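Local atomic coordinates of putative nucleoside-diphosphate-sugar epimerase (Staphylococcus aureus subsp. aureus, PDB entry 3E48), a protein that is of unknown function but, as a putative nucleoside-diphosphate-sugar epimerase with an NAD(P)H-binding Rossmann-type domain, probably binds a dinucleotide cofactor. Residues L160-I172 with A244-E258. Numbering follows the deposited sequence.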
loop_
_atom_site.group_PDB
_atom_site.type_symbol
_atom_site.label_atom_id
_atom_site.label_comp_id
_atom_site.label_asym_id
_atom_site.label_seq_id
_atom_site.Cartn_x
_atom_site.Cartn_y
_atom_site.Cartn_z
ATOM N N LEU B 160 19.933 5.650 -24.795
ATOM C CA LEU B 160 19.355 5.396 -23.478
ATOM C C LEU B 160 17.946 4.940 -23.851
ATOM O O LEU B 160 17.201 5.693 -24.480
ATOM C CB LEU B 160 19.293 6.689 -22.664
ATOM C CG LEU B 160 18.751 6.560 -21.236
ATOM C CD1 LEU B 160 19.702 5.711 -20.400
ATOM C CD2 LEU B 160 18.599 7.949 -20.628
ATOM N N ILE B 161 17.580 3.718 -23.476
ATOM C CA ILE B 161 16.278 3.174 -23.852
ATOM C C ILE B 161 15.183 3.064 -22.791
ATOM O O ILE B 161 14.116 2.501 -23.064
ATOM C CB ILE B 161 16.448 1.779 -24.493
ATOM C CG1 ILE B 161 17.028 0.798 -23.472
ATOM C CG2 ILE B 161 17.369 1.877 -25.703
ATOM C CD1 ILE B 161 17.152 -0.623 -23.982
ATOM N N TYR B 162 15.428 3.585 -21.594
ATOM C CA TYR B 162 14.420 3.522 -20.537
ATOM C C TYR B 162 13.075 4.052 -21.038
ATOM O O TYR B 162 12.981 5.179 -21.513
ATOM C CB TYR B 162 14.854 4.344 -19.320
ATOM C CG TYR B 162 16.087 3.843 -18.597
ATOM C CD1 TYR B 162 16.249 2.490 -18.293
ATOM C CD2 TYR B 162 17.055 4.737 -18.143
ATOM C CE1 TYR B 162 17.345 2.045 -17.545
ATOM C CE2 TYR B 162 18.146 4.304 -17.397
ATOM C CZ TYR B 162 18.286 2.964 -17.099
ATOM O OH TYR B 162 19.355 2.555 -16.332
ATOM N N PRO B 163 12.015 3.235 -20.940
ATOM C CA PRO B 163 10.678 3.646 -21.388
ATOM C C PRO B 163 10.031 4.547 -20.348
ATOM O O PRO B 163 9.026 4.185 -19.732
ATOM C CB PRO B 163 9.949 2.319 -21.537
ATOM C CG PRO B 163 10.534 1.511 -20.414
ATOM C CD PRO B 163 12.017 1.824 -20.520
ATOM N N ALA B 164 10.617 5.724 -20.155
ATOM C CA ALA B 164 10.123 6.673 -19.165
ATOM C C ALA B 164 9.485 7.908 -19.781
ATOM O O ALA B 164 9.223 8.887 -19.084
ATOM C CB ALA B 164 11.266 7.089 -18.240
ATOM N N GLY B 165 9.230 7.864 -21.086
ATOM C CA GLY B 165 8.623 9.005 -21.747
ATOM C C GLY B 165 9.384 10.294 -21.490
ATOM O O GLY B 165 10.611 10.318 -21.534
ATOM N N ASP B 166 8.656 11.371 -21.220
ATOM C CA ASP B 166 9.279 12.662 -20.960
ATOM C C ASP B 166 9.296 12.943 -19.457
ATOM O O ASP B 166 9.438 14.088 -19.024
ATOM C CB ASP B 166 8.516 13.768 -21.699
ATOM C CG ASP B 166 8.404 13.500 -23.192
ATOM O OD1 ASP B 166 9.446 13.238 -23.831
ATOM O OD2 ASP B 166 7.276 13.555 -23.729
ATOM N N GLY B 167 9.159 11.882 -18.669
ATOM C CA GLY B 167 9.147 12.029 -17.225
ATOM C C GLY B 167 10.502 12.312 -16.604
ATOM O O GLY B 167 11.550 12.050 -17.199
ATOM N N ARG B 168 10.474 12.871 -15.399
ATOM C CA ARG B 168 11.686 13.184 -14.657
ATOM C C ARG B 168 11.763 12.198 -13.496
ATOM O O ARG B 168 10.783 12.004 -12.775
ATOM C CB ARG B 168 11.627 14.620 -14.130
ATOM C CG ARG B 168 11.541 15.676 -15.227
ATOM C CD ARG B 168 11.278 17.054 -14.641
ATOM N NE ARG B 168 12.366 17.497 -13.776
ATOM C CZ ARG B 168 13.590 17.785 -14.205
ATOM N NH1 ARG B 168 13.889 17.680 -15.493
ATOM N NH2 ARG B 168 14.519 18.179 -13.343
ATOM N N ILE B 169 12.921 11.570 -13.327
ATOM C CA ILE B 169 13.111 10.595 -12.258
ATOM C C ILE B 169 14.142 11.082 -11.256
ATOM O O ILE B 169 15.233 11.518 -11.636
ATOM C CB ILE B 169 13.586 9.228 -12.818
ATOM C CG1 ILE B 169 12.484 8.588 -13.669
ATOM C CG2 ILE B 169 13.945 8.283 -11.677
ATOM C CD1 ILE B 169 12.930 7.397 -14.475
ATOM N N ASN B 170 13.807 11.012 -9.975
ATOM C CA ASN B 170 14.757 11.455 -8.972
ATOM C C ASN B 170 15.703 10.316 -8.613
ATOM O O ASN B 170 15.279 9.189 -8.340
ATOM C CB ASN B 170 14.043 11.983 -7.733
ATOM C CG ASN B 170 14.989 12.694 -6.791
ATOM O OD1 ASN B 170 15.658 12.062 -5.982
ATOM N ND2 ASN B 170 15.064 14.016 -6.910
ATOM N N TYR B 171 16.994 10.640 -8.637
ATOM C CA TYR B 171 18.079 9.702 -8.365
ATOM C C TYR B 171 18.916 10.121 -7.167
ATOM O O TYR B 171 19.039 11.307 -6.875
ATOM C CB TYR B 171 19.030 9.640 -9.556
ATOM C CG TYR B 171 18.557 8.837 -10.735
ATOM C CD1 TYR B 171 18.861 7.480 -10.837
ATOM C CD2 TYR B 171 17.854 9.440 -11.777
ATOM C CE1 TYR B 171 18.489 6.743 -11.951
ATOM C CE2 TYR B 171 17.470 8.711 -12.899
ATOM C CZ TYR B 171 17.795 7.361 -12.978
ATOM O OH TYR B 171 17.430 6.630 -14.085
ATOM N N ILE B 172 19.528 9.139 -6.512
ATOM C CA ILE B 172 20.387 9.392 -5.356
ATOM C C ILE B 172 21.349 8.200 -5.189
ATOM O O ILE B 172 20.996 7.064 -5.514
ATOM C CB ILE B 172 19.529 9.604 -4.074
ATOM C CG1 ILE B 172 20.426 9.946 -2.883
ATOM C CG2 ILE B 172 18.701 8.350 -3.779
ATOM C CD1 ILE B 172 19.654 10.362 -1.645
ATOM N N ALA B 244 10.479 -2.668 -16.228
ATOM C CA ALA B 244 9.773 -1.802 -17.161
ATOM C C ALA B 244 8.714 -0.979 -16.427
ATOM O O ALA B 244 8.567 0.214 -16.680
ATOM C CB ALA B 244 9.121 -2.636 -18.266
ATOM N N SER B 245 7.994 -1.614 -15.506
ATOM C CA SER B 245 6.945 -0.921 -14.760
ATOM C C SER B 245 7.520 0.220 -13.926
ATOM O O SER B 245 6.835 1.207 -13.641
ATOM C CB SER B 245 6.181 -1.897 -13.850
ATOM O OG SER B 245 6.916 -2.236 -12.686
HETATM N N MSE B 246 8.785 0.088 -13.537
HETATM C CA MSE B 246 9.433 1.122 -12.746
HETATM C C MSE B 246 9.601 2.375 -13.607
HETATM O O MSE B 246 9.243 3.477 -13.194
HETATM C CB MSE B 246 10.791 0.622 -12.236
HETATM C CG MSE B 246 11.449 1.521 -11.202
HETATM SE SE MSE B 246 12.951 0.633 -10.351
HETATM C CE MSE B 246 14.217 0.795 -11.802
ATOM N N TYR B 247 10.127 2.212 -14.817
ATOM C CA TYR B 247 10.297 3.365 -15.691
ATOM C C TYR B 247 8.948 3.873 -16.190
ATOM O O TYR B 247 8.795 5.055 -16.491
ATOM C CB TYR B 247 11.239 3.009 -16.841
ATOM C CG TYR B 247 12.637 2.785 -16.306
ATOM C CD1 TYR B 247 13.388 3.853 -15.817
ATOM C CD2 TYR B 247 13.158 1.499 -16.165
ATOM C CE1 TYR B 247 14.616 3.649 -15.190
ATOM C CE2 TYR B 247 14.386 1.281 -15.536
ATOM C CZ TYR B 247 15.107 2.363 -15.048
ATOM O OH TYR B 247 16.295 2.158 -14.396
ATOM N N HIS B 248 7.963 2.982 -16.257
ATOM C CA HIS B 248 6.632 3.381 -16.687
ATOM C C HIS B 248 6.072 4.343 -15.635
ATOM O O HIS B 248 5.391 5.318 -15.959
ATOM C CB HIS B 248 5.735 2.152 -16.835
ATOM C CG HIS B 248 4.363 2.465 -17.350
ATOM N ND1 HIS B 248 4.148 3.226 -18.478
ATOM C CD2 HIS B 248 3.138 2.107 -16.897
ATOM C CE1 HIS B 248 2.848 3.324 -18.699
ATOM N NE2 HIS B 248 2.214 2.655 -17.755
ATOM N N ALA B 249 6.370 4.072 -14.368
ATOM C CA ALA B 249 5.911 4.949 -13.297
ATOM C C ALA B 249 6.575 6.311 -13.506
ATOM O O ALA B 249 5.993 7.352 -13.208
ATOM C CB ALA B 249 6.291 4.370 -11.934
ATOM N N GLY B 250 7.802 6.294 -14.022
ATOM C CA GLY B 250 8.508 7.536 -14.277
ATOM C C GLY B 250 7.854 8.305 -15.414
ATOM O O GLY B 250 7.817 9.538 -15.409
ATOM N N ALA B 251 7.337 7.571 -16.395
ATOM C CA ALA B 251 6.674 8.183 -17.541
ATOM C C ALA B 251 5.435 8.939 -17.085
ATOM O O ALA B 251 5.020 9.913 -17.714
ATOM C CB ALA B 251 6.287 7.109 -18.558
ATOM N N ARG B 252 4.849 8.484 -15.983
ATOM C CA ARG B 252 3.650 9.110 -15.439
ATOM C C ARG B 252 3.967 10.250 -14.476
ATOM O O ARG B 252 3.063 10.834 -13.882
ATOM C CB ARG B 252 2.798 8.062 -14.734
ATOM C CG ARG B 252 2.333 6.952 -15.649
ATOM C CD ARG B 252 1.369 6.037 -14.929
ATOM N NE ARG B 252 0.915 4.946 -15.782
ATOM C CZ ARG B 252 0.065 4.001 -15.392
ATOM N NH1 ARG B 252 -0.421 4.016 -14.159
ATOM N NH2 ARG B 252 -0.294 3.040 -16.233
ATOM N N GLY B 253 5.253 10.551 -14.321
ATOM C CA GLY B 253 5.667 11.629 -13.442
ATOM C C GLY B 253 5.592 11.312 -11.960
ATOM O O GLY B 253 5.645 12.219 -11.130
ATOM N N LEU B 254 5.486 10.029 -11.624
ATOM C CA LEU B 254 5.386 9.611 -10.228
ATOM C C LEU B 254 6.730 9.437 -9.521
ATOM O O LEU B 254 6.768 9.159 -8.321
ATOM C CB LEU B 254 4.594 8.302 -10.131
ATOM C CG LEU B 254 3.142 8.349 -10.623
ATOM C CD1 LEU B 254 2.578 6.943 -10.716
ATOM C CD2 LEU B 254 2.318 9.213 -9.676
ATOM N N LEU B 255 7.826 9.591 -10.258
ATOM C CA LEU B 255 9.156 9.438 -9.674
ATOM C C LEU B 255 9.909 10.759 -9.518
ATOM O O LEU B 255 11.081 10.771 -9.135
ATOM C CB LEU B 255 9.992 8.456 -10.507
ATOM C CG LEU B 255 9.375 7.065 -10.712
ATOM C CD1 LEU B 255 10.376 6.134 -11.386
ATOM C CD2 LEU B 255 8.950 6.496 -9.364
ATOM N N ASP B 256 9.241 11.871 -9.813
ATOM C CA ASP B 256 9.865 13.183 -9.669
ATOM C C ASP B 256 9.474 13.687 -8.286
ATOM O O ASP B 256 8.648 14.588 -8.138
ATOM C CB ASP B 256 9.373 14.140 -10.765
ATOM C CG ASP B 256 10.014 15.521 -10.678
ATOM O OD1 ASP B 256 11.041 15.680 -9.984
ATOM O OD2 ASP B 256 9.490 16.456 -11.319
ATOM N N GLN B 257 10.073 13.068 -7.272
ATOM C CA GLN B 257 9.798 13.402 -5.881
ATOM C C GLN B 257 11.031 13.957 -5.198
ATOM O O GLN B 257 12.110 13.361 -5.263
ATOM C CB GLN B 257 9.359 12.155 -5.123
ATOM C CG GLN B 257 8.161 11.443 -5.713
ATOM C CD GLN B 257 7.838 10.200 -4.921
ATOM O OE1 GLN B 257 7.697 10.258 -3.697
ATOM N NE2 GLN B 257 7.711 9.070 -5.606
ATOM N N GLU B 258 10.868 15.088 -4.526
ATOM C CA GLU B 258 11.981 15.709 -3.823
ATOM C C GLU B 258 11.590 16.165 -2.426
ATOM O O GLU B 258 10.416 16.376 -2.130
ATOM C CB GLU B 258 12.494 16.913 -4.610
ATOM C CG GLU B 258 12.881 16.602 -6.039
ATOM C CD GLU B 258 13.641 17.738 -6.683
ATOM O OE1 GLU B 258 14.824 17.932 -6.338
ATOM O OE2 GLU B 258 13.052 18.440 -7.527
HETATM O O HOH W 1 18.302 3.791 -13.960
HETATM O O HOH W 2 6.276 4.095 -20.523
HETATM O O HOH W 3 5.791 10.814 -20.245
HETATM O O HOH W 4 16.005 16.095 -4.679
#
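Tyr162 and Tyr247 lie in an offset stack where the last turns of helix 239-251 pack on the loop leading into strand 168-172 of the Rossmann-type sheet. Their ring centroids are 4.0 Å apart and the planes only 13° from parallel. Tyr247 has its CG beside its backbone N (chi1 -68°), which carries the ring away from the helix and lays one face against the Tyr162 ring; there CD1 of Tyr162 sits 3.4 Å from Tyr247 CZ, over the rim of the ring. Tyr162 CB covers the same face in a CH-pi contact. At the edge of the Tyr247 ring, Ile169 CD1 comes to 3.8 Å from Tyr247 CD1, the side chains crossing at about a right angle. A single water gathers the hydroxyls of Tyr247, Tyr171 and, weakly, Tyr162.

Next to the rings the backbones meet directly: Ala164 O is 3.1 Å from Ala251 CA, a CA-H...O contact. The type II' turn from Ala164 to Gly167 lies against the helix end, Gly167 CA 3.4 Å from Gly250 O in a nearly straight CA-H...O contact; neither glycine has a side chain to intervene. After the Schellman motif at Gly253 the chain turns along the strand. Leu255 CD1 lies 4.0 Å from Ile169 CG1, and the Leu255 carbonyl takes the N-H of Asn170 from 35° outside the carbonyl plane. Asn170's amide also reaches strand 194-203, OD1 receiving Gly199 N and ND2 bonding Ser201 OG, which should fix which way round the amide sits. Ser201 OG is also hydrogen-bonded to Asp256 OD1. Asp256 OD2 sits at the edge of the Arg168 guanidinium, in its plane, in a long salt bridge of 3.9 Å to Arg168 NE; Arg168 NH1 makes a second salt bridge, to Glu206 OE1.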